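Cocosin 1 acidic chain (Cocos nucifera, PDB 5WPW) serves as a nutrient-storing seed globulin of the 11S family, a hexamer in which each subunit comprises disulfide-linked acidic and basic chains. Local coordinates at residues Arg49-Pro54 / Asn217-Leu222; Val72-Pro77 / Met248-Asn253; Gln105-Phe110 / Ala123-Asn128; Val115-Asn120 / Leu278-Phe283. The protein carries 2 engineered substitutions. All coordinates share one frame; numbering follows the deposited sequence.

Contact 1. Residues Arg49-Pro54 / Asn217-Leu222; sequences RGLLLP and NGLQVL
Leu51 and Leu219 carry the apolar part of this contact, branch end against branch end. Leu51 CD1 lies 4.3 Å from Leu219 CD2. In both residues CG stands anti to the backbone N (chi1 165° and -176°), which sends each isobutyl group out from its chain toward the other segment. The touch is light, and both leucines are buried.

A looser approach lies nearer the start of the strand, where the aliphatic root of Arg49 passes alongside backbone: its CG comes within 4.4 Å of Gly218 CA. These two residues also form the closest CA pair of the two segments, with Arg49 CA 6.0 Å from Gly218 CA. Gly218 has a positive phi, a conformation that glycine adopts readily.

Polar ties run through third parties. Leu219 N is hydrogen-bonded to Tyr127 OH, while the backbone of Arg49 bonds with Asn128 and Ala215. Gln220 N reaches Glu387 of a neighbouring subunit.

Strand 50-57 is an inner strand of a curled antiparallel sheet in the N-terminal cupin domain, paired with 124-127 and also with 155-157 and 212-214. The loop 217-222, which follows strand 212-214, comes back past the start of strand 50-57; Leu51 also rests on Trp125 of strand 124-127, and Leu219 packs on Asn391 of the neighbouring subunit's helix 386-393.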
loop_
_atom_site.group_PDB
_atom_site.type_symbol
_atom_site.label_atom_id
_atom_site.label_comp_id
_atom_site.label_asym_id
_atom_site.label_seq_id
_atom_site.Cartn_x
_atom_site.Cartn_y
_atom_site.Cartn_z
ATOM N N ARG A 49 25.586 22.960 28.148
ATOM C CA ARG A 49 26.170 23.830 27.132
ATOM C C ARG A 49 27.035 23.071 26.125
ATOM O O ARG A 49 27.762 23.700 25.340
ATOM C CB ARG A 49 26.963 24.986 27.777
ATOM C CG ARG A 49 26.092 26.224 28.081
ATOM C CD ARG A 49 24.810 25.867 28.818
ATOM N NE ARG A 49 24.022 27.044 29.183
ATOM C CZ ARG A 49 22.748 27.007 29.573
ATOM N NH1 ARG A 49 22.101 25.847 29.646
ATOM N NH2 ARG A 49 22.119 28.134 29.885
ATOM N N GLY A 50 26.951 21.742 26.097
ATOM C CA GLY A 50 27.655 20.942 25.111
ATOM C C GLY A 50 26.803 20.719 23.869
ATOM O O GLY A 50 25.611 20.442 23.958
ATOM N N LEU A 51 27.448 20.836 22.713
ATOM C CA LEU A 51 26.840 20.653 21.399
ATOM C C LEU A 51 27.447 19.417 20.748
ATOM O O LEU A 51 28.669 19.335 20.585
ATOM C CB LEU A 51 27.063 21.898 20.529
ATOM C CG LEU A 51 26.811 21.802 19.022
ATOM C CD1 LEU A 51 25.299 21.757 18.756
ATOM C CD2 LEU A 51 27.461 22.976 18.327
ATOM N N LEU A 52 26.601 18.436 20.408
ATOM C CA LEU A 52 27.016 17.346 19.529
ATOM C C LEU A 52 27.036 17.845 18.088
ATOM O O LEU A 52 25.985 18.216 17.544
ATOM C CB LEU A 52 26.069 16.156 19.663
ATOM C CG LEU A 52 26.368 14.894 18.854
ATOM C CD1 LEU A 52 27.686 14.272 19.279
ATOM C CD2 LEU A 52 25.222 13.924 19.057
ATOM N N LEU A 53 28.220 17.826 17.466
ATOM C CA LEU A 53 28.400 18.402 16.142
ATOM C C LEU A 53 27.590 17.648 15.088
ATOM O O LEU A 53 27.363 16.443 15.211
ATOM C CB LEU A 53 29.874 18.376 15.746
ATOM C CG LEU A 53 30.750 19.091 16.775
ATOM C CD1 LEU A 53 32.193 18.952 16.398
ATOM C CD2 LEU A 53 30.281 20.531 16.881
ATOM N N PRO A 54 27.182 18.330 14.017
ATOM C CA PRO A 54 26.368 17.668 12.989
ATOM C C PRO A 54 27.105 16.516 12.325
ATOM O O PRO A 54 28.298 16.599 12.022
ATOM C CB PRO A 54 26.060 18.786 12.001
ATOM C CG PRO A 54 27.122 19.849 12.265
ATOM C CD PRO A 54 27.377 19.764 13.737
ATOM N N ASN A 217 29.238 30.742 25.268
ATOM C CA ASN A 217 28.252 31.815 25.294
ATOM C C ASN A 217 26.823 31.316 25.256
ATOM O O ASN A 217 25.907 32.112 25.015
ATOM C CB ASN A 217 28.474 32.764 24.120
ATOM C CG ASN A 217 29.588 33.723 24.371
ATOM O OD1 ASN A 217 29.792 34.161 25.505
ATOM N ND2 ASN A 217 30.331 34.067 23.317
ATOM N N GLY A 218 26.606 30.025 25.462
ATOM C CA GLY A 218 25.297 29.454 25.240
ATOM C C GLY A 218 25.084 29.331 23.750
ATOM O O GLY A 218 25.811 29.934 22.954
ATOM N N LEU A 219 24.116 28.540 23.339
ATOM C CA LEU A 219 23.789 28.410 21.928
ATOM C C LEU A 219 22.413 29.014 21.738
ATOM O O LEU A 219 21.431 28.501 22.276
ATOM C CB LEU A 219 23.816 26.951 21.487
ATOM C CG LEU A 219 23.582 26.727 19.996
ATOM C CD1 LEU A 219 24.883 26.946 19.281
ATOM C CD2 LEU A 219 23.042 25.319 19.732
ATOM N N GLN A 220 22.327 30.091 20.976
ATOM C CA GLN A 220 21.036 30.690 20.675
ATOM C C GLN A 220 20.609 30.256 19.283
ATOM O O GLN A 220 21.351 30.434 18.311
ATOM C CB GLN A 220 21.074 32.212 20.775
ATOM C CG GLN A 220 21.240 32.719 22.207
ATOM C CD GLN A 220 19.913 32.927 22.918
ATOM O OE1 GLN A 220 19.560 32.174 23.829
ATOM N NE2 GLN A 220 19.168 33.949 22.502
ATOM N N VAL A 221 19.425 29.664 19.203
ATOM C CA VAL A 221 18.792 29.309 17.944
ATOM C C VAL A 221 17.374 29.848 18.009
ATOM O O VAL A 221 16.886 30.235 19.068
ATOM C CB VAL A 221 18.790 27.787 17.697
ATOM C CG1 VAL A 221 20.171 27.206 17.880
ATOM C CG2 VAL A 221 17.789 27.104 18.617
ATOM N N LEU A 222 16.705 29.881 16.869
ATOM C CA LEU A 222 15.308 30.283 16.882
ATOM C C LEU A 222 14.461 29.126 17.399
ATOM O O LEU A 222 14.544 28.006 16.882
ATOM C CB LEU A 222 14.850 30.704 15.491
ATOM C CG LEU A 222 15.464 31.998 14.946
ATOM C CD1 LEU A 222 15.727 31.862 13.460
ATOM C CD2 LEU A 222 14.494 33.123 15.178
#

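Contact 2. Residues Val72-Pro77 / Met248-Asn253; sequences VGLVMP and MKIKQN
Ile250 CG2 meets two side chains of residues 72-77. It is 3.6 Å from Leu74 CD2, the tightest touch between the segments, and 4.0 Å from Met76 CE. The isoleucine has CG1 in the crowded position between its backbone N and carbonyl carbon (chi1 58°), and CG2 beside the N, where this methyl faces the other segment. Leu74 approaches at a slant, whereas Met76 slides past Ile250 in the opposite direction.

The thioethers add a third apolar touch: Met76 SD lies 4.1 Å from Met248 CE. Met248 bends at its last torsion (chi3 -73°), and the two side chains cross at a slant. Tyr108 packs on both Met76 and Ile250, Val118 on Leu74, and Phe241 of a neighbouring subunit on Met76.

Within residues 248-253 Lys249 NZ donates to Gln252 OE1 over 2.7 Å, with the donor tilted 33° from the carbonyl plane; Lys277 O is a second partner. Lys249 of a different neighbouring subunit is close by, so these two oxygens may offset part of the like-charge repulsion. Met76 N bonds Gln105 OE1.

Leu74 belongs to strand 70-74 of one cupin sheet, while Ile250 leads into strand 251-253, the outermost strand of the other sheet within this chain, so the contact lies between the two sheets of the jelly-roll barrel. Met76 and Met248 are close in sequence to Cys79 and Cys246, the disulfide that joins the acidic and basic chains. Across this acidic-basic junction the two segments themselves are held by methyl and thioether dispersion, with the lysine-glutamine bond set apart at the subunit boundary.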
loop_
_atom_site.group_PDB
_atom_site.type_symbol
_atom_site.label_atom_id
_atom_site.label_comp_id
_atom_site.label_asym_id
_atom_site.label_seq_id
_atom_site.Cartn_x
_atom_site.Cartn_y
_atom_site.Cartn_z
ATOM N N VAL A 72 17.239 19.395 19.676
ATOM C CA VAL A 72 17.742 18.529 18.620
ATOM C C VAL A 72 17.408 19.142 17.267
ATOM O O VAL A 72 16.332 19.718 17.073
ATOM C CB VAL A 72 17.166 17.103 18.729
ATOM C CG1 VAL A 72 17.155 16.458 17.389
ATOM C CG2 VAL A 72 18.003 16.276 19.674
ATOM N N GLY A 73 18.347 19.031 16.338
ATOM C CA GLY A 73 18.109 19.414 14.961
ATOM C C GLY A 73 18.330 18.258 14.005
ATOM O O GLY A 73 19.355 17.557 14.053
ATOM N N LEU A 74 17.347 18.048 13.142
ATOM C CA LEU A 74 17.398 17.053 12.085
ATOM C C LEU A 74 17.160 17.783 10.777
ATOM O O LEU A 74 16.103 18.404 10.586
ATOM C CB LEU A 74 16.340 15.981 12.305
ATOM C CG LEU A 74 16.239 14.928 11.217
ATOM C CD1 LEU A 74 17.469 14.094 11.308
ATOM C CD2 LEU A 74 15.000 14.083 11.448
ATOM N N VAL A 75 18.129 17.733 9.892
ATOM C CA VAL A 75 18.009 18.452 8.629
ATOM C C VAL A 75 17.425 17.515 7.579
ATOM O O VAL A 75 18.016 16.476 7.258
ATOM C CB VAL A 75 19.358 19.018 8.179
ATOM C CG1 VAL A 75 19.196 19.699 6.834
ATOM C CG2 VAL A 75 19.903 19.986 9.233
ATOM N N MET A 76 16.266 17.891 7.031
ATOM C CA MET A 76 15.629 17.104 5.980
ATOM C C MET A 76 15.940 17.741 4.634
ATOM O O MET A 76 15.420 18.822 4.344
ATOM C CB MET A 76 14.119 17.025 6.212
ATOM C CG MET A 76 13.754 16.695 7.652
ATOM S SD MET A 76 12.277 15.671 7.815
ATOM C CE MET A 76 12.116 15.546 9.604
ATOM N N PRO A 77 16.782 17.127 3.798
ATOM C CA PRO A 77 17.211 17.776 2.552
ATOM C C PRO A 77 16.061 18.049 1.590
ATOM O O PRO A 77 15.225 17.184 1.314
ATOM C CB PRO A 77 18.199 16.767 1.953
ATOM C CG PRO A 77 17.946 15.486 2.665
ATOM C CD PRO A 77 17.481 15.855 4.032
ATOM N N MET A 248 7.209 15.479 9.343
ATOM C CA MET A 248 7.140 14.205 10.060
ATOM C C MET A 248 7.541 14.404 11.520
ATOM O O MET A 248 8.546 15.059 11.814
ATOM C CB MET A 248 8.092 13.187 9.439
ATOM C CG MET A 248 7.681 12.566 8.146
ATOM S SD MET A 248 8.818 11.189 7.886
ATOM C CE MET A 248 10.315 12.077 7.447
ATOM N N LYS A 249 6.781 13.814 12.435
ATOM C CA LYS A 249 7.205 13.804 13.821
ATOM C C LYS A 249 8.363 12.822 13.944
ATOM O O LYS A 249 8.312 11.729 13.380
ATOM C CB LYS A 249 6.043 13.409 14.741
ATOM C CG LYS A 249 6.356 13.534 16.231
ATOM C CD LYS A 249 5.190 13.051 17.115
ATOM C CE LYS A 249 4.511 11.826 16.516
ATOM N NZ LYS A 249 4.240 10.701 17.478
ATOM N N ILE A 250 9.427 13.219 14.641
ATOM C CA ILE A 250 10.600 12.368 14.832
ATOM C C ILE A 250 10.817 11.989 16.278
ATOM O O ILE A 250 11.801 11.302 16.585
ATOM C CB ILE A 250 11.882 13.028 14.281
ATOM C CG1 ILE A 250 12.115 14.379 14.949
ATOM C CG2 ILE A 250 11.825 13.147 12.768
ATOM C CD1 ILE A 250 13.535 14.568 15.435
ATOM N N LYS A 251 9.964 12.450 17.178
ATOM C CA LYS A 251 10.204 12.320 18.604
ATOM C C LYS A 251 8.899 11.910 19.265
ATOM O O LYS A 251 7.822 12.386 18.881
ATOM C CB LYS A 251 10.710 13.644 19.188
ATOM C CG LYS A 251 10.712 13.721 20.712
ATOM C CD LYS A 251 11.248 15.093 21.160
ATOM C CE LYS A 251 10.217 15.854 21.983
ATOM N NZ LYS A 251 9.189 16.594 21.188
ATOM N N GLN A 252 8.996 11.021 20.246
ATOM C CA GLN A 252 7.829 10.629 21.029
ATOM C C GLN A 252 8.277 10.240 22.425
ATOM O O GLN A 252 9.253 9.503 22.586
ATOM C CB GLN A 252 7.079 9.463 20.376
ATOM C CG GLN A 252 6.058 8.841 21.306
ATOM C CD GLN A 252 4.642 9.169 20.922
ATOM O OE1 GLN A 252 4.397 10.051 20.102
ATOM N NE2 GLN A 252 3.691 8.439 21.499
ATOM N N ASN A 253 7.568 10.740 23.430
ATOM C CA ASN A 253 7.907 10.432 24.807
ATOM C C ASN A 253 7.257 9.113 25.223
ATOM O O ASN A 253 6.062 8.910 25.009
ATOM C CB ASN A 253 7.470 11.577 25.716
ATOM C CG ASN A 253 7.769 11.302 27.161
ATOM O OD1 ASN A 253 6.952 10.717 27.856
ATOM N ND2 ASN A 253 8.950 11.684 27.614
#

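Contact 3. Residues Gln105-Phe110 / Ala123-Asn128; sequences QKVYQF and AYWCYN
The thiol of Cys126 rests obliquely against the CE2-CZ side of the Phe110 ring, with SG 3.8 Å from Phe110 CE2. This is a sulfur-aromatic contact: SG lies 4.7 Å from the ring centroid and 59° off the ring normal. With SG anti to the backbone N (chi1 -177°), the thiol extends from strand 124-127 to the ring. Tyr127 O approaches Phe110 CE2 obliquely from the other side of the ring plane, at 4.2 Å. A second touch joins Val107 and the benzo part of Trp125, where Val107 CG1 comes within 4.0 Å of Trp125 CZ2; the two side chains meet at a slant.

The strands 107-110 and 124-127 are not hydrogen-bonded neighbours. Both pair antiparallel with strand 70-74, which runs between them in a sheet of the N-terminal cupin jelly roll; the axes of these short segments approach to 9.1 Å, with N-to-C directions 46° apart. Side chains of that middle strand back each touch: Ile71 lies against Val107 and Trp125, and Val72 against Phe110 and Cys126.

Farther out, Val134 of strand 134-140 abuts Phe110. Phe83 covers Val107, and Pro385 of a neighbouring subunit packs on Trp125.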
loop_
_atom_site.group_PDB
_atom_site.type_symbol
_atom_site.label_atom_id
_atom_site.label_comp_id
_atom_site.label_asym_id
_atom_site.label_seq_id
_atom_site.Cartn_x
_atom_site.Cartn_y
_atom_site.Cartn_z
ATOM N N GLN A 105 16.080 25.121 9.761
ATOM C CA GLN A 105 14.956 24.217 9.878
ATOM C C GLN A 105 14.504 24.131 11.329
ATOM O O GLN A 105 15.172 24.618 12.253
ATOM C CB GLN A 105 15.295 22.835 9.328
ATOM C CG GLN A 105 15.315 22.816 7.812
ATOM C CD GLN A 105 15.387 21.411 7.263
ATOM O OE1 GLN A 105 14.965 20.454 7.924
ATOM N NE2 GLN A 105 15.900 21.275 6.044
ATOM N N LYS A 106 13.340 23.502 11.500
ATOM C CA LYS A 106 12.674 23.450 12.795
ATOM C C LYS A 106 13.512 22.653 13.788
ATOM O O LYS A 106 14.170 21.677 13.432
ATOM C CB LYS A 106 11.290 22.823 12.628
ATOM C CG LYS A 106 11.313 21.510 11.856
ATOM C CD LYS A 106 9.907 20.992 11.528
ATOM C CE LYS A 106 9.346 21.635 10.251
ATOM N NZ LYS A 106 8.089 20.950 9.799
ATOM N N VAL A 107 13.496 23.074 15.051
ATOM C CA VAL A 107 14.310 22.419 16.047
ATOM C C VAL A 107 13.374 21.735 17.029
ATOM O O VAL A 107 12.239 22.172 17.251
ATOM C CB VAL A 107 15.252 23.424 16.726
ATOM C CG1 VAL A 107 16.205 24.004 15.670
ATOM C CG2 VAL A 107 14.443 24.515 17.361
ATOM N N TYR A 108 13.843 20.624 17.572
ATOM C CA TYR A 108 13.039 19.716 18.370
ATOM C C TYR A 108 13.542 19.743 19.806
ATOM O O TYR A 108 14.710 19.436 20.067
ATOM C CB TYR A 108 13.119 18.307 17.797
ATOM C CG TYR A 108 12.772 18.238 16.329
ATOM C CD1 TYR A 108 11.467 18.010 15.923
ATOM C CD2 TYR A 108 13.750 18.367 15.345
ATOM C CE1 TYR A 108 11.136 17.925 14.589
ATOM C CE2 TYR A 108 13.423 18.290 13.992
ATOM C CZ TYR A 108 12.107 18.072 13.626
ATOM O OH TYR A 108 11.746 17.994 12.292
ATOM N N GLN A 109 12.666 20.085 20.735
ATOM C CA GLN A 109 13.049 20.170 22.137
ATOM C C GLN A 109 12.685 18.869 22.823
ATOM O O GLN A 109 11.525 18.462 22.806
ATOM C CB GLN A 109 12.387 21.371 22.801
ATOM C CG GLN A 109 12.848 22.645 22.146
ATOM C CD GLN A 109 12.691 23.836 23.040
ATOM O OE1 GLN A 109 13.295 23.903 24.110
ATOM N NE2 GLN A 109 11.868 24.787 22.615
ATOM N N PHE A 110 13.676 18.216 23.406
ATOM C CA PHE A 110 13.506 16.882 23.947
ATOM C C PHE A 110 13.669 16.902 25.463
ATOM O O PHE A 110 14.096 17.889 26.063
ATOM C CB PHE A 110 14.500 15.915 23.306
ATOM C CG PHE A 110 15.927 16.158 23.687
ATOM C CD1 PHE A 110 16.475 15.546 24.799
ATOM C CD2 PHE A 110 16.742 16.955 22.899
ATOM C CE1 PHE A 110 17.802 15.750 25.148
ATOM C CE2 PHE A 110 18.071 17.147 23.236
ATOM C CZ PHE A 110 18.596 16.556 24.356
ATOM N N ALA A 123 21.553 14.663 8.325
ATOM C CA ALA A 123 22.367 15.374 9.310
ATOM C C ALA A 123 21.586 15.688 10.585
ATOM O O ALA A 123 20.442 16.162 10.547
ATOM C CB ALA A 123 22.919 16.668 8.710
ATOM N N TYR A 124 22.246 15.471 11.723
ATOM C CA TYR A 124 21.652 15.519 13.055
ATOM C C TYR A 124 22.608 16.226 14.013
ATOM O O TYR A 124 23.816 15.979 13.958
ATOM C CB TYR A 124 21.408 14.091 13.534
ATOM C CG TYR A 124 21.008 13.875 14.975
ATOM C CD1 TYR A 124 19.703 14.085 15.383
ATOM C CD2 TYR A 124 21.920 13.396 15.912
ATOM C CE1 TYR A 124 19.311 13.864 16.689
ATOM C CE2 TYR A 124 21.534 13.165 17.234
ATOM C CZ TYR A 124 20.226 13.408 17.610
ATOM O OH TYR A 124 19.805 13.191 18.907
ATOM N N TRP A 125 22.071 17.072 14.903
ATOM C CA TRP A 125 22.866 17.687 15.968
ATOM C C TRP A 125 22.008 17.831 17.226
ATOM O O TRP A 125 20.773 17.809 17.170
ATOM C CB TRP A 125 23.457 19.055 15.519
ATOM C CG TRP A 125 22.439 20.077 15.103
ATOM C CD1 TRP A 125 22.021 20.341 13.820
ATOM C CD2 TRP A 125 21.733 20.987 15.948
ATOM N NE1 TRP A 125 21.088 21.345 13.826
ATOM C CE2 TRP A 125 20.884 21.753 15.121
ATOM C CE3 TRP A 125 21.716 21.215 17.335
ATOM C CZ2 TRP A 125 20.034 22.733 15.623
ATOM C CZ3 TRP A 125 20.867 22.194 17.839
ATOM C CH2 TRP A 125 20.035 22.939 16.984
ATOM N N CYS A 126 22.680 18.021 18.364
ATOM C CA CYS A 126 22.059 17.876 19.680
ATOM C C CYS A 126 22.715 18.847 20.643
ATOM O O CYS A 126 23.937 18.803 20.788
ATOM C CB CYS A 126 22.245 16.458 20.212
ATOM S SG CYS A 126 21.446 16.159 21.785
ATOM N N TYR A 127 21.921 19.680 21.311
ATOM C CA TYR A 127 22.473 20.673 22.240
ATOM C C TYR A 127 21.793 20.570 23.603
ATOM O O TYR A 127 20.557 20.558 23.696
ATOM C CB TYR A 127 22.328 22.085 21.675
ATOM C CG TYR A 127 22.726 23.209 22.644
ATOM C CD1 TYR A 127 24.064 23.453 22.953
ATOM C CD2 TYR A 127 21.758 24.025 23.233
ATOM C CE1 TYR A 127 24.436 24.501 23.847
ATOM C CE2 TYR A 127 22.112 25.070 24.134
ATOM C CZ TYR A 127 23.448 25.299 24.427
ATOM O OH TYR A 127 23.799 26.337 25.304
ATOM N N ASN A 128 22.604 20.541 24.662
ATOM C CA ASN A 128 22.119 20.466 26.040
ATOM C C ASN A 128 21.968 21.875 26.596
ATOM O O ASN A 128 22.962 22.520 26.922
ATOM C CB ASN A 128 23.085 19.643 26.891
ATOM C CG ASN A 128 22.637 19.508 28.344
ATOM O OD1 ASN A 128 21.570 19.996 28.740
ATOM N ND2 ASN A 128 23.439 18.820 29.128
#

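Contact 4. Residues Val115-Asn120 / Leu278-Phe283; sequences VLAVPN and LPILRF
Ala117 and Pro119 face Ile280 and Leu281 across the boundary between the two cupin domains of this bicupin subunit. Residues 115-118 belong to a strand of the N-terminal barrel. Residues 278-281 form a type I beta turn that leads into the short helix 281-284 of the C-terminal cupin region.

The methyl of Ala117 points toward the turn and meets two branches at once. Ala117 CB is 3.8 Å from Ile280 CG2 and 4.0 Å from Leu281 CD2. Leu281 starts out at a slant to the strand, but its CD2 end swings in toward Ala117. Ile280 points toward the strand.

In Ile280 the CG1 arm stands anti to the backbone N (chi1 -166°), and this carries its terminal methyl beyond Ala117 to the proline that follows the strand. There Ile280 CD1 touches Pro119 CG at 3.8 Å, with the isoleucine chain and the pyrrolidine ring crossing at about a right angle. One isoleucine thus spans two residues of the N-terminal domain, CG2 on Ala117 and CD1 on Pro119.

Leu62 of strand 61-67 touches both Ala117 and Leu281, and Leu273 of strand 268-273 packs on Leu281, so leucines of both domains border the apolar patch. On the strand side, Ala117 is also backbone-bonded to Ile250. Leu281 N donates to Leu278 O over 3.1 Å and closes the turn; the bond from Phe283 N to Ile280 O, 2.9 Å, continues the pattern into the helical residues.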
loop_
_atom_site.group_PDB
_atom_site.type_symbol
_atom_site.label_atom_id
_atom_site.label_comp_id
_atom_site.label_asym_id
_atom_site.label_seq_id
_atom_site.Cartn_x
_atom_site.Cartn_y
_atom_site.Cartn_z
ATOM N N VAL A 115 11.972 9.381 22.898
ATOM C CA VAL A 115 12.607 8.566 21.873
ATOM C C VAL A 115 12.683 9.412 20.619
ATOM O O VAL A 115 11.671 9.991 20.201
ATOM C CB VAL A 115 11.835 7.268 21.580
ATOM C CG1 VAL A 115 12.499 6.589 20.433
ATOM C CG2 VAL A 115 11.838 6.358 22.788
ATOM N N LEU A 116 13.878 9.513 20.044
ATOM C CA LEU A 116 14.107 10.215 18.786
ATOM C C LEU A 116 14.504 9.212 17.713
ATOM O O LEU A 116 15.333 8.332 17.961
ATOM C CB LEU A 116 15.213 11.254 18.936
ATOM C CG LEU A 116 14.872 12.353 19.928
ATOM C CD1 LEU A 116 15.929 12.450 21.016
ATOM C CD2 LEU A 116 14.746 13.639 19.152
ATOM N N ALA A 117 13.914 9.354 16.525
ATOM C CA ALA A 117 14.201 8.494 15.371
ATOM C C ALA A 117 14.930 9.319 14.316
ATOM O O ALA A 117 14.387 10.316 13.820
ATOM C CB ALA A 117 12.925 7.905 14.778
ATOM N N VAL A 118 16.145 8.901 13.975
ATOM C CA VAL A 118 16.964 9.566 12.962
ATOM C C VAL A 118 17.197 8.656 11.755
ATOM O O VAL A 118 17.984 7.712 11.858
ATOM C CB VAL A 118 18.306 9.993 13.582
ATOM C CG1 VAL A 118 19.161 10.691 12.562
ATOM C CG2 VAL A 118 18.071 10.882 14.783
ATOM N N PRO A 119 16.577 8.920 10.599
ATOM C CA PRO A 119 16.858 8.125 9.391
ATOM C C PRO A 119 18.325 8.166 8.997
ATOM O O PRO A 119 19.016 9.160 9.198
ATOM C CB PRO A 119 16.009 8.799 8.302
ATOM C CG PRO A 119 15.094 9.758 9.028
ATOM C CD PRO A 119 15.743 10.096 10.318
ATOM N N ASN A 120 18.788 7.095 8.369
ATOM C CA ASN A 120 20.151 7.135 7.852
ATOM C C ASN A 120 20.299 8.274 6.847
ATOM O O ASN A 120 19.340 8.670 6.180
ATOM C CB ASN A 120 20.492 5.830 7.173
ATOM C CG ASN A 120 19.504 5.509 6.111
ATOM O OD1 ASN A 120 18.310 5.402 6.395
ATOM N ND2 ASN A 120 19.966 5.423 4.869
ATOM N N LEU A 278 4.054 6.456 16.107
ATOM C CA LEU A 278 5.049 7.367 15.537
ATOM C C LEU A 278 5.282 6.924 14.100
ATOM O O LEU A 278 5.984 5.928 13.866
ATOM C CB LEU A 278 6.342 7.337 16.334
ATOM C CG LEU A 278 7.508 8.176 15.801
ATOM C CD1 LEU A 278 7.089 9.617 15.778
ATOM C CD2 LEU A 278 8.783 7.957 16.634
ATOM N N PRO A 279 4.723 7.629 13.125
ATOM C CA PRO A 279 4.675 7.074 11.760
ATOM C C PRO A 279 6.027 6.736 11.172
ATOM O O PRO A 279 6.137 5.721 10.480
ATOM C CB PRO A 279 3.975 8.188 10.969
ATOM C CG PRO A 279 3.159 8.889 11.978
ATOM C CD PRO A 279 3.916 8.850 13.254
ATOM N N ILE A 280 7.061 7.540 11.440
ATOM C CA ILE A 280 8.347 7.348 10.776
ATOM C C ILE A 280 8.940 5.977 11.071
ATOM O O ILE A 280 9.756 5.475 10.294
ATOM C CB ILE A 280 9.345 8.468 11.163
ATOM C CG1 ILE A 280 10.547 8.445 10.208
ATOM C CG2 ILE A 280 9.811 8.334 12.628
ATOM C CD1 ILE A 280 11.548 9.548 10.436
ATOM N N LEU A 281 8.509 5.329 12.159
ATOM C CA LEU A 281 9.106 4.058 12.520
ATOM C C LEU A 281 8.847 2.994 11.463
ATOM O O LEU A 281 9.580 2.007 11.419
ATOM C CB LEU A 281 8.570 3.572 13.873
ATOM C CG LEU A 281 8.915 4.485 15.055
ATOM C CD1 LEU A 281 8.548 3.880 16.407
ATOM C CD2 LEU A 281 10.390 4.811 15.004
ATOM N N ARG A 282 7.807 3.157 10.646
ATOM C CA ARG A 282 7.540 2.189 9.582
ATOM C C ARG A 282 8.615 2.204 8.504
ATOM O O ARG A 282 8.714 1.244 7.734
ATOM C CB ARG A 282 6.161 2.443 8.954
ATOM C CG ARG A 282 6.080 3.639 8.000
ATOM C CD ARG A 282 4.617 3.990 7.698
ATOM N NE ARG A 282 4.470 5.381 7.271
ATOM C CZ ARG A 282 3.876 5.773 6.144
ATOM N NH1 ARG A 282 3.358 4.880 5.308
ATOM N NH2 ARG A 282 3.804 7.068 5.852
ATOM N N PHE A 283 9.391 3.285 8.413
ATOM C CA PHE A 283 10.581 3.353 7.576
ATOM C C PHE A 283 11.851 3.020 8.351
ATOM O O PHE A 283 12.742 2.354 7.811
ATOM C CB PHE A 283 10.680 4.752 6.949
ATOM C CG PHE A 283 9.375 5.231 6.371
ATOM C CD1 PHE A 283 8.862 4.645 5.227
ATOM C CD2 PHE A 283 8.644 6.228 6.989
ATOM C CE1 PHE A 283 7.649 5.066 4.691
ATOM C CE2 PHE A 283 7.431 6.658 6.461
ATOM C CZ PHE A 283 6.935 6.077 5.311
#

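Contacts 1, 2 and 3 each have strands in one curled sheet of the N-terminal cupin. Contact 3 meets contact 1 where Leu52 N lies 2.7 Å from Cys126 O, and contact 2 where Gly73 N lies 2.8 Å from Trp125 O, both probable hydrogen bonds; its centre is 9 Å and 8 Å from theirs. Contact 2 continues into contact 4 through the second sheet, with Ala117 N 2.9 Å from Ile250 O and the centres again 8 Å apart. The series runs from contact 1 to the boundary between the cupin domains at contact 4, about 24 Å between centres, all four touching other subunits. Contacts 2 and 4 both join the acidic chain to the basic chain.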